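Local coordinates for protein endoglucanase (Ruminococcus champanellensis, PDB 6WQV) that probably hydrolyses internal beta-1,4 linkages of cellulose and related plant cell-wall polysaccharides such as xylan, as a broad-specificity family 5 glycoside hydrolase, at residues A[263-267]-A[306-310]. Numbering follows the deposited sequence.
Sequences ISQLQ and NYLRI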
loop_
_atom_site.group_PDB
_atom_site.type_symbol
_atom_site.label_atom_id
_atom_site.label_comp_id
_atom_site.label_asym_id
_atom_site.label_seq_id
_atom_site.Cartn_x
_atom_site.Cartn_y
_atom_site.Cartn_z
ATOM N N ILE A 263 6.441 19.737 -14.666
ATOM C CA ILE A 263 6.329 19.959 -13.231
ATOM C C ILE A 263 4.946 20.503 -12.886
ATOM O O ILE A 263 4.359 20.129 -11.862
ATOM C CB ILE A 263 7.468 20.873 -12.740
ATOM C CG1 ILE A 263 8.820 20.176 -12.935
ATOM C CG2 ILE A 263 7.259 21.220 -11.280
ATOM C CD1 ILE A 263 10.032 21.062 -12.673
ATOM N N SER A 264 4.395 21.362 -13.745
ATOM C CA SER A 264 3.120 22.005 -13.435
ATOM C C SER A 264 1.980 20.994 -13.367
ATOM O O SER A 264 1.070 21.131 -12.539
ATOM C CB SER A 264 2.808 23.097 -14.461
ATOM O OG SER A 264 2.753 22.576 -15.780
ATOM N N GLN A 265 1.999 19.977 -14.232
ATOM C CA GLN A 265 0.945 18.969 -14.187
ATOM C C GLN A 265 1.086 18.111 -12.940
ATOM O O GLN A 265 0.083 17.704 -12.343
ATOM C CB GLN A 265 0.960 18.112 -15.453
ATOM C CG GLN A 265 -0.196 17.114 -15.520
ATOM C CD GLN A 265 -1.551 17.733 -15.197
ATOM O OE1 GLN A 265 -1.915 18.784 -15.726
ATOM N NE2 GLN A 265 -2.299 17.081 -14.312
ATOM N N LEU A 266 2.323 17.864 -12.511
ATOM C CA LEU A 266 2.565 17.137 -11.272
ATOM C C LEU A 266 2.110 17.942 -10.063
ATOM O O LEU A 266 1.515 17.390 -9.127
ATOM C CB LEU A 266 4.051 16.831 -11.186
ATOM C CG LEU A 266 4.517 15.909 -10.068
ATOM C CD1 LEU A 266 3.723 14.620 -10.079
ATOM C CD2 LEU A 266 6.005 15.651 -10.240
ATOM N N GLN A 267 2.366 19.251 -10.067
ATOM C CA GLN A 267 1.862 20.096 -8.991
ATOM C C GLN A 267 0.344 20.017 -8.912
ATOM O O GLN A 267 -0.224 19.919 -7.816
ATOM C CB GLN A 267 2.327 21.536 -9.200
ATOM C CG GLN A 267 1.847 22.516 -8.140
ATOM C CD GLN A 267 0.463 23.070 -8.422
ATOM O OE1 GLN A 267 0.068 23.236 -9.578
ATOM N NE2 GLN A 267 -0.278 23.377 -7.364
ATOM N N ASN A 306 11.208 16.534 -7.936
ATOM C CA ASN A 306 10.036 17.400 -7.871
ATOM C C ASN A 306 8.854 16.697 -7.218
ATOM O O ASN A 306 8.087 17.333 -6.487
ATOM C CB ASN A 306 9.695 17.904 -9.268
ATOM C CG ASN A 306 10.580 19.041 -9.686
ATOM O OD1 ASN A 306 10.384 20.177 -9.252
ATOM N ND2 ASN A 306 11.586 18.747 -10.507
ATOM N N TYR A 307 8.680 15.396 -7.468
ATOM C CA TYR A 307 7.589 14.663 -6.826
ATOM C C TYR A 307 7.680 14.786 -5.305
ATOM O O TYR A 307 6.718 15.196 -4.640
ATOM C CB TYR A 307 7.609 13.196 -7.280
ATOM C CG TYR A 307 6.319 12.425 -7.016
ATOM C CD1 TYR A 307 5.903 12.176 -5.721
ATOM C CD2 TYR A 307 5.535 11.956 -8.059
ATOM C CE1 TYR A 307 4.741 11.487 -5.471
ATOM C CE2 TYR A 307 4.368 11.265 -7.818
ATOM C CZ TYR A 307 3.977 11.038 -6.521
ATOM O OH TYR A 307 2.824 10.345 -6.250
ATOM N N LEU A 308 8.846 14.472 -4.733
ATOM C CA LEU A 308 8.988 14.510 -3.283
ATOM C C LEU A 308 8.925 15.935 -2.750
ATOM O O LEU A 308 8.357 16.172 -1.672
ATOM C CB LEU A 308 10.284 13.827 -2.858
ATOM C CG LEU A 308 10.252 12.311 -2.702
ATOM C CD1 LEU A 308 9.324 11.880 -1.561
ATOM C CD2 LEU A 308 9.841 11.611 -3.979
ATOM N N ARG A 309 9.503 16.901 -3.475
ATOM C CA ARG A 309 9.451 18.292 -3.036
ATOM C C ARG A 309 8.010 18.777 -2.971
ATOM O O ARG A 309 7.586 19.379 -1.978
ATOM C CB ARG A 309 10.275 19.188 -3.972
ATOM C CG ARG A 309 10.283 20.683 -3.602
ATOM C CD ARG A 309 10.972 21.592 -4.635
ATOM N NE ARG A 309 10.373 21.448 -5.957
ATOM C CZ ARG A 309 9.239 22.031 -6.325
ATOM N NH1 ARG A 309 8.585 22.809 -5.474
ATOM N NH2 ARG A 309 8.760 21.832 -7.547
ATOM N N ILE A 310 7.244 18.521 -4.028
ATOM C CA ILE A 310 5.858 18.979 -4.056
ATOM C C ILE A 310 5.026 18.236 -3.016
ATOM O O ILE A 310 4.236 18.852 -2.284
ATOM C CB ILE A 310 5.277 18.838 -5.475
ATOM C CG1 ILE A 310 6.022 19.744 -6.457
ATOM C CG2 ILE A 310 3.804 19.204 -5.470
ATOM C CD1 ILE A 310 5.738 19.427 -7.922
#
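I263 and L266 of helix 263-278 pack against N306, Y307 and I310 of helix 297-313, joining two successive outer helices of the TIM barrel, those that precede and follow barrel strand 284-289. The axes of the short segments approach to 10.3 Å and cross at -38°, and no hydrogen bond passes between them, so the contact rests on side-chain packing. I263 crosses N306 at about a right angle: its CD1 lies 3.5 Å from N306 ND2 and nearly as close to CG and OD1, an aliphatic tip set against the whole amide group. That amide is fixed at both ends. ND2 donates to the carbonyl of L302 one turn earlier, while N306 OD1 accepts from R309 NH2 at 2.9 Å, with an N-H...O angle of 172° and the donor in the carbonyl plane. The arginine chain bends at chi3, turning back toward this acceptor, and I263 CG2 comes to the guanidinium edge. Were N306 replaced by an alanine, the R309 guanidinium would probably lose its intrahelical acceptor and I263 CD1 the flat group it rests on. Farther along, I310 CD1 lies among I263, L266 and Q267, 4.1 Å from I263 CG2 and 4.0 Å from the Q267 backbone N. Toward the barrel, Y307 stacks on F289 and its hydroxyl bonds to the S242 carbonyl. L266, with CG anti to the backbone N (chi1 -172°), straddles the base of this tyrosine: L266 CD2 approaches the backbone N and CA of Y307, while L266 CD1 meets Y307 CD2 obliquely at 3.8 Å.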